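Local coordinates for serpin (Taeniopygia guttata, PDB 5HGC), which belongs to the serpin family, binds cortisol, and probably inhibits serine proteases, at residues D144-E147 with R148-G152; G177-E180 with K181-A185; I349-S352 with H353-M357; R54-T57 with Q58-I61. All coordinates share one frame; numbering follows the deposited sequence.

Along the chain the order is interaction 4, interaction 1, interaction 2 and interaction 3. All four are local contacts within the serpin fold. Interaction 4 opens helix 55-64, and interaction 1 closes helix 135-149; their centres lie about 32 Å apart. Interaction 2 lies in the loop between strands 167-176 and 189-194. Interaction 3 joins strand 348-350 to strand 355-361. These last two are the near neighbours, with centres about 17 Å apart, and they touch where Trp179 CH2 packs on Met357 CE at 4.1 Å. Interaction 4 lies across the chain's centre from both. Interactions 2 and 3 thus form one packed region among the strands, while interactions 1 and 4 lie at separate helix ends.

Interaction 1: residues D144-E147 with R148-G152; sequences DYIE and RKTHG
Tyr145 and Lys149 stand one turn apart at the end of helix 135-149, with their side chains running alongside in the same direction. Lys149 CG lies 4.0 Å from Tyr145 CZ, and Lys149 CE lies 3.9 Å from Tyr145 OH. The ring reaches this place with its CG anti to the backbone N (chi1 166°). Its hydroxyl bonds to Glu126, and its ring meets Phe128 edge-to-face. With an alanine at this position, Glu126 would probably lose its hydroxyl partner and the Lys149 chain its aromatic neighbour. A second apolar touch joins CG2 of Ile146 to CG2 of Thr150, 4.3 Å apart, and both residues also pack on Phe172.

The backbone bonds follow the helix and then end it. Arg148 N bonds to Asp144 O and Lys149 N to Tyr145 O, both at 2.9 Å. Thr150 N makes a weak bond to Ile146 O. Gly152 N then reaches Glu147 O at 2.9 Å, in the carbonyl plane, and His151 N bonds weakly to Arg148 O. His151 has positive phi (45°). This is a Schellman motif.

Thr150 OG1 lies 3.0 Å from Ile146 O and is also hydrogen-bonded with Ile154 N. Carbonyls of the last turn are thus taken up by the chain that follows. The helix is closed by backbone chemistry, while the side chains of Tyr145, Ile146, Lys149 and Thr150 bind it to strands 100-106 and 167-176.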
# COMPACT_ATOMS: atom_id res chain seq x y z
N ASP A 144 7.77 -18.70 7.95
CA ASP A 144 9.15 -18.85 7.51
C ASP A 144 9.31 -18.40 6.07
O ASP A 144 10.36 -17.85 5.69
CB ASP A 144 9.60 -20.29 7.65
CG ASP A 144 9.83 -20.69 9.12
OD1 ASP A 144 9.85 -19.80 10.01
OD2 ASP A 144 9.98 -21.91 9.36
N TYR A 145 8.25 -18.64 5.28
CA TYR A 145 8.26 -18.28 3.89
C TYR A 145 8.29 -16.76 3.74
O TYR A 145 9.15 -16.21 2.99
CB TYR A 145 7.08 -18.90 3.18
CG TYR A 145 6.86 -18.30 1.84
CD1 TYR A 145 7.71 -18.61 0.75
CD2 TYR A 145 5.79 -17.37 1.65
CE1 TYR A 145 7.50 -18.02 -0.49
CE2 TYR A 145 5.59 -16.76 0.42
CZ TYR A 145 6.44 -17.11 -0.63
OH TYR A 145 6.18 -16.57 -1.83
N ILE A 146 7.38 -16.09 4.47
CA ILE A 146 7.31 -14.61 4.47
C ILE A 146 8.59 -14.03 4.99
O ILE A 146 9.11 -13.08 4.41
CB ILE A 146 6.13 -14.04 5.27
CG1 ILE A 146 4.82 -14.81 4.95
CG2 ILE A 146 5.96 -12.53 5.02
CD1 ILE A 146 4.27 -14.68 3.54
N GLU A 147 9.13 -14.62 6.05
CA GLU A 147 10.37 -14.14 6.60
C GLU A 147 11.54 -14.24 5.63
O GLU A 147 12.34 -13.31 5.51
CB GLU A 147 10.68 -14.85 7.91
CG GLU A 147 12.00 -14.43 8.52
CD GLU A 147 12.20 -15.08 9.87
OE1 GLU A 147 11.22 -15.71 10.36
OE2 GLU A 147 13.31 -14.97 10.43
N ARG A 148 11.63 -15.37 4.95
CA ARG A 148 12.78 -15.61 4.11
C ARG A 148 12.70 -14.72 2.87
O ARG A 148 13.70 -14.17 2.41
CB ARG A 148 12.86 -17.10 3.74
CG ARG A 148 14.16 -17.45 3.09
CD ARG A 148 14.55 -18.90 3.25
NE ARG A 148 15.89 -19.07 2.66
CZ ARG A 148 16.58 -20.21 2.58
NH1 ARG A 148 16.13 -21.39 3.06
NH2 ARG A 148 17.77 -20.16 2.00
N LYS A 149 11.47 -14.56 2.38
CA LYS A 149 11.14 -13.83 1.17
C LYS A 149 11.46 -12.33 1.40
O LYS A 149 11.85 -11.63 0.47
CB LYS A 149 9.65 -14.10 0.85
CG LYS A 149 9.18 -14.22 -0.59
CD LYS A 149 10.19 -14.79 -1.58
CE LYS A 149 9.56 -15.05 -2.94
NZ LYS A 149 9.21 -13.94 -3.90
N THR A 150 11.37 -11.86 2.65
CA THR A 150 11.48 -10.43 2.94
C THR A 150 12.80 -10.12 3.61
O THR A 150 12.94 -9.07 4.23
CB THR A 150 10.29 -9.84 3.77
OG1 THR A 150 10.26 -10.40 5.08
CG2 THR A 150 8.94 -10.07 3.10
N HIS A 151 13.76 -11.02 3.45
CA HIS A 151 15.09 -10.90 4.09
C HIS A 151 14.99 -10.50 5.56
O HIS A 151 15.78 -9.72 6.04
CB HIS A 151 16.05 -10.01 3.28
CG HIS A 151 16.36 -10.56 1.92
ND1 HIS A 151 16.83 -9.79 0.89
CD2 HIS A 151 16.22 -11.81 1.41
CE1 HIS A 151 16.99 -10.54 -0.19
NE2 HIS A 151 16.62 -11.77 0.10
N GLY A 152 13.97 -11.03 6.24
CA GLY A 152 13.86 -10.85 7.64
C GLY A 152 12.91 -9.76 8.01
O GLY A 152 12.43 -9.77 9.12

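Interaction 2: residues G177-E180 with K181-A185; sequences GSWE and KPFEA. Unlike the reference sequence in segment 177-180: Ser178 (reference Asn).
Phe183 points an edge of its ring at one face of the Trp179 indole. The pair is T-shaped (edge-to-face), with planes at 67° and the centroid of the five-membered ring 5.1 Å from that of Phe183. Phe183 CE1 does most of the touching. It sits over the pyrrole part, offset toward the rim, 3.6 Å from Trp179 NE1. Phe183 CD1 comes next, 3.7 Å from Trp179 CD1.

The short chain between them packs closely. Trp179 CB lies 3.6 Å from Lys181 O, and Pro182 CD lies 3.5 Å from Glu180 O. Phe183 CG lies anti to its carbonyl carbon (chi1 -63°), which sends the ring back toward Trp179. The charged ends of Glu180 and Lys181 do not meet: Glu180 OE1 is 6.2 Å from Lys181 NZ.

Further out, the indole stacks on Tyr229, and its NE1 makes a weak hydrogen bond to Asp326 O. A leucine in place of Trp179 would probably leave Phe183 and Tyr229 without the indole they pack on, and Asp326 O without that donor. Backbone bonds hold residues 178-180: Ser178 with Asn230, Trp179 with Lys328, and Glu180 with His228.

The segment leaves the end of strand 167-176, a place consistent with the breach region of serpins. Trp179 and Phe183 both pack on Leu227 of strand 222-228, and Phe183 also reaches Met206 and Gln208 of strand 200-209.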
# COMPACT_ATOMS: atom_id res chain seq x y z
N GLY A 177 12.64 3.81 1.80
CA GLY A 177 13.11 4.61 0.71
C GLY A 177 14.45 5.24 1.06
O GLY A 177 14.76 5.46 2.25
N SER A 178 15.22 5.55 0.04
CA SER A 178 16.29 6.50 0.26
C SER A 178 15.85 7.95 -0.11
O SER A 178 15.37 8.21 -1.24
CB SER A 178 17.52 6.07 -0.54
OG SER A 178 18.61 6.88 -0.18
N TRP A 179 16.03 8.88 0.84
CA TRP A 179 15.60 10.26 0.65
C TRP A 179 16.41 11.02 -0.40
O TRP A 179 17.64 11.02 -0.32
CB TRP A 179 15.68 11.03 1.97
CG TRP A 179 14.64 10.65 2.95
CD1 TRP A 179 14.85 10.26 4.26
CD2 TRP A 179 13.21 10.64 2.74
NE1 TRP A 179 13.63 9.97 4.84
CE2 TRP A 179 12.61 10.21 3.94
CE3 TRP A 179 12.38 10.91 1.64
CZ2 TRP A 179 11.20 10.07 4.10
CZ3 TRP A 179 10.96 10.78 1.80
CH2 TRP A 179 10.40 10.35 3.01
N GLU A 180 15.74 11.71 -1.34
CA GLU A 180 16.51 12.58 -2.27
C GLU A 180 17.31 13.66 -1.51
O GLU A 180 18.46 13.89 -1.83
CB GLU A 180 15.63 13.20 -3.34
CG GLU A 180 16.38 13.97 -4.41
CD GLU A 180 15.45 14.81 -5.27
OE1 GLU A 180 15.04 15.94 -4.83
OE2 GLU A 180 15.11 14.31 -6.38
N LYS A 181 16.67 14.24 -0.48
CA LYS A 181 17.24 15.22 0.43
C LYS A 181 17.30 14.58 1.81
O LYS A 181 16.30 14.50 2.53
CB LYS A 181 16.37 16.47 0.44
CG LYS A 181 16.60 17.39 -0.77
CD LYS A 181 15.34 18.18 -1.08
CE LYS A 181 15.62 19.52 -1.73
NZ LYS A 181 16.26 20.46 -0.74
N PRO A 182 18.46 14.07 2.19
CA PRO A 182 18.58 13.42 3.53
C PRO A 182 18.38 14.38 4.70
O PRO A 182 18.70 15.56 4.58
CB PRO A 182 20.01 12.94 3.57
CG PRO A 182 20.71 13.71 2.50
CD PRO A 182 19.69 13.96 1.41
N PHE A 183 17.82 13.87 5.79
CA PHE A 183 17.79 14.58 7.07
C PHE A 183 19.20 14.45 7.67
O PHE A 183 19.87 13.44 7.42
CB PHE A 183 16.72 13.99 7.99
CG PHE A 183 15.31 14.13 7.46
CD1 PHE A 183 14.82 13.27 6.45
CD2 PHE A 183 14.44 15.10 8.00
CE1 PHE A 183 13.51 13.38 5.99
CE2 PHE A 183 13.13 15.22 7.54
CZ PHE A 183 12.66 14.36 6.54
N GLU A 184 19.70 15.46 8.40
CA GLU A 184 21.05 15.36 9.00
C GLU A 184 20.89 14.63 10.33
O GLU A 184 20.17 15.10 11.23
CB GLU A 184 21.68 16.75 9.19
N ALA A 185 21.52 13.47 10.44
CA ALA A 185 21.33 12.63 11.65
C ALA A 185 21.85 13.26 12.94
O ALA A 185 21.28 13.01 13.99
CB ALA A 185 21.86 11.21 11.48

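Interaction 3: residues I349-S352 with H353-M357; sequences IEFS and HPFLM
Phe351 turns the edge of its ring toward the face of the Phe355 ring. This is a T-shaped pair, with planes at 78° and centroids 5.5 Å apart. Phe351 CD2 is the atom that reaches across. It lies 3.6 Å from Phe355 CB and 3.7 Å from Phe355 CG. In return, Phe355 CB sits at the edge of the Phe351 ring, in its plane. The Phe355 ring is placed there by a chi1 of 63°, which sets CG between the backbone N and the carbonyl carbon. Phe273 closes the packed side: it meets Phe351 edge-to-face and also touches the Phe355 ring.

The chain bends at an inverse gamma turn centred on Phe351. It begins the short link from strand 348-350 to strand 355-361. In serpins this is probably the passage from the strand after the reactive-centre loop into the next sheet.

The other side is looser and partly exposed. His353 meets its neighbour mainly through CB, 3.3 Å from Ser352 O. Its ring has partners elsewhere: NE2 bonds to Pro240 O, and the side chain touches Leu239. Pro354 leans on Met245 of helix 245-251, and Glu350 makes a salt bridge through OE2 with Arg191.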
# COMPACT_ATOMS: atom_id res chain seq x y z
N ILE A 349 7.53 23.53 9.89
CA ILE A 349 6.44 22.52 9.89
C ILE A 349 6.92 21.32 10.70
O ILE A 349 8.01 20.78 10.46
CB ILE A 349 6.07 22.01 8.48
CG1 ILE A 349 5.78 23.17 7.49
CG2 ILE A 349 4.91 21.00 8.52
CD1 ILE A 349 4.66 24.12 7.89
N GLU A 350 6.12 20.93 11.68
CA GLU A 350 6.51 19.86 12.58
C GLU A 350 5.44 18.76 12.63
O GLU A 350 4.33 18.99 13.06
CB GLU A 350 6.83 20.41 13.96
CG GLU A 350 7.08 19.29 14.96
CD GLU A 350 7.68 19.75 16.26
OE1 GLU A 350 7.38 20.89 16.70
OE2 GLU A 350 8.46 18.93 16.82
N PHE A 351 5.76 17.56 12.15
CA PHE A 351 4.76 16.50 12.15
C PHE A 351 4.78 15.87 13.53
O PHE A 351 5.54 14.94 13.81
CB PHE A 351 5.07 15.50 11.04
CG PHE A 351 4.65 15.97 9.68
CD1 PHE A 351 5.43 16.93 8.98
CD2 PHE A 351 3.45 15.51 9.12
CE1 PHE A 351 5.02 17.41 7.73
CE2 PHE A 351 3.06 15.98 7.87
CZ PHE A 351 3.82 16.94 7.17
N SER A 352 4.03 16.45 14.43
CA SER A 352 4.15 16.03 15.81
C SER A 352 2.77 15.73 16.35
O SER A 352 2.58 15.60 17.54
CB SER A 352 4.88 17.10 16.62
OG SER A 352 4.06 18.24 16.70
N HIS A 353 1.81 15.69 15.47
CA HIS A 353 0.53 15.14 15.83
C HIS A 353 0.06 14.22 14.64
O HIS A 353 0.79 14.10 13.64
CB HIS A 353 -0.40 16.26 16.30
CG HIS A 353 -0.74 17.25 15.25
ND1 HIS A 353 0.00 18.39 15.04
CD2 HIS A 353 -1.74 17.27 14.32
CE1 HIS A 353 -0.53 19.08 14.04
NE2 HIS A 353 -1.59 18.43 13.59
N PRO A 354 -1.10 13.53 14.76
CA PRO A 354 -1.36 12.54 13.71
C PRO A 354 -1.42 13.11 12.29
O PRO A 354 -1.94 14.22 12.07
CB PRO A 354 -2.73 11.97 14.11
CG PRO A 354 -2.77 12.16 15.59
CD PRO A 354 -2.19 13.54 15.74
N PHE A 355 -0.91 12.31 11.34
CA PHE A 355 -0.74 12.70 9.93
C PHE A 355 -0.89 11.51 8.98
O PHE A 355 -0.74 10.37 9.40
CB PHE A 355 0.64 13.31 9.76
CG PHE A 355 1.77 12.35 10.05
CD1 PHE A 355 2.24 12.17 11.36
CD2 PHE A 355 2.42 11.67 8.97
CE1 PHE A 355 3.27 11.29 11.63
CE2 PHE A 355 3.51 10.84 9.24
CZ PHE A 355 3.93 10.65 10.56
N LEU A 356 -1.14 11.78 7.71
CA LEU A 356 -1.09 10.78 6.69
C LEU A 356 0.27 10.78 6.02
O LEU A 356 0.91 11.85 5.86
CB LEU A 356 -2.15 11.04 5.63
CG LEU A 356 -3.57 11.25 6.12
CD1 LEU A 356 -4.51 11.26 4.92
CD2 LEU A 356 -3.98 10.17 7.10
N MET A 357 0.71 9.57 5.63
CA MET A 357 1.84 9.42 4.72
C MET A 357 1.41 8.61 3.46
O MET A 357 0.95 7.44 3.57
CB MET A 357 3.02 8.81 5.43
CG MET A 357 4.18 8.68 4.48
SD MET A 357 5.61 8.24 5.47
CE MET A 357 7.03 8.48 4.39

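Interaction 4: residues R54-T57 with Q58-I61; sequences RSAT and QSQI
Thr57 and Gln60 share a water in the first turns of helix 55-64. The water donates to Thr57 O and to Gln60 OE1, each at 3.0 Å. Gln60 OE1 takes further hydrogen bonds from Val294 N and Asp295 N, so three donors grip this one oxygen and hold the amide in place. Thr57 O also has two partners, since Ile61 N bonds to it at 3.2 Å.

Gln60 reaches its partners with CG anti to its carbonyl carbon (chi1 -76°). Its CB and CG pass close over Ala56 O, with CG 3.3 Å from that oxygen. Ala56 O is itself satisfied by Gln60 N at 3.0 Å. Ser59 N bonds to Ser55 O at 3.0 Å, in the carbonyl plane. The first bond of the series is longer: Gln58 N lies 3.3 Å from Arg54 O and comes from above the carbonyl plane, 67° out of it.

The side-chain polar groups are satisfied mostly outside the turn. Thr57 OG1 accepts from Asp302 N. Gln58 extends with CG anti to its backbone N (chi1 177°), and its NE2 donates to Ala50 O. Arg54 NH1 donates to Leu51 O. The side chain of Arg54 lies about 5 Å from the bound diamino sugar, whose pocket includes Leu51. The apolar share is small, a loose approach of Thr57 CG2 to Ile61 CD1.

This start of helix 55-64 is thus tied back to the end of helix 39-52 through Ala50 and Leu51. Asp295 and Asp302, its other partners, lie between helices 285-290 and 304-307.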
# COMPACT_ATOMS: atom_id res chain seq x y z
N ARG A 54 -14.43 -16.77 -12.97
CA ARG A 54 -15.36 -16.78 -14.09
C ARG A 54 -16.64 -16.05 -13.70
O ARG A 54 -16.94 -15.91 -12.50
CB ARG A 54 -15.62 -18.23 -14.58
CG ARG A 54 -14.40 -18.96 -15.21
CD ARG A 54 -13.75 -18.36 -16.49
NE ARG A 54 -12.55 -19.13 -16.92
CZ ARG A 54 -11.27 -18.97 -16.49
NH1 ARG A 54 -10.92 -18.02 -15.60
NH2 ARG A 54 -10.29 -19.76 -16.99
N SER A 55 -17.37 -15.55 -14.71
CA SER A 55 -18.72 -15.03 -14.50
C SER A 55 -18.80 -13.87 -13.46
O SER A 55 -18.04 -12.89 -13.55
CB SER A 55 -19.71 -16.18 -14.17
OG SER A 55 -19.97 -16.91 -15.36
N ALA A 56 -19.69 -14.01 -12.48
CA ALA A 56 -20.00 -12.93 -11.57
C ALA A 56 -18.92 -12.81 -10.50
O ALA A 56 -18.69 -11.70 -9.98
CB ALA A 56 -21.37 -13.14 -10.93
N THR A 57 -18.28 -13.94 -10.16
CA THR A 57 -17.07 -13.88 -9.32
C THR A 57 -16.01 -12.95 -9.93
O THR A 57 -15.48 -12.09 -9.25
CB THR A 57 -16.48 -15.26 -9.06
OG1 THR A 57 -17.52 -16.05 -8.53
CG2 THR A 57 -15.35 -15.21 -8.00
N GLN A 58 -15.77 -13.12 -11.21
CA GLN A 58 -14.76 -12.40 -11.89
C GLN A 58 -15.12 -10.91 -12.07
O GLN A 58 -14.26 -10.02 -11.83
CB GLN A 58 -14.46 -13.07 -13.22
CG GLN A 58 -13.46 -12.27 -13.95
CD GLN A 58 -13.20 -12.77 -15.31
OE1 GLN A 58 -13.94 -12.50 -16.24
NE2 GLN A 58 -12.09 -13.46 -15.45
N SER A 59 -16.36 -10.66 -12.49
CA SER A 59 -16.88 -9.30 -12.74
C SER A 59 -16.87 -8.46 -11.45
O SER A 59 -16.49 -7.28 -11.49
CB SER A 59 -18.29 -9.34 -13.34
OG SER A 59 -19.28 -9.49 -12.33
N GLN A 60 -17.25 -9.07 -10.32
CA GLN A 60 -17.21 -8.39 -9.02
C GLN A 60 -15.80 -8.04 -8.57
O GLN A 60 -15.59 -7.00 -7.91
CB GLN A 60 -17.82 -9.23 -7.92
CG GLN A 60 -19.32 -9.29 -7.89
CD GLN A 60 -19.79 -10.28 -6.83
OE1 GLN A 60 -19.02 -10.72 -5.95
NE2 GLN A 60 -21.07 -10.64 -6.90
N ILE A 61 -14.85 -8.95 -8.85
CA ILE A 61 -13.44 -8.67 -8.50
C ILE A 61 -13.01 -7.40 -9.27
O ILE A 61 -12.58 -6.44 -8.67
CB ILE A 61 -12.48 -9.86 -8.74
CG1 ILE A 61 -12.79 -11.00 -7.75
CG2 ILE A 61 -11.04 -9.44 -8.46
CD1 ILE A 61 -12.23 -12.35 -8.16
O HOH W 1 -16.43 -12.15 -6.43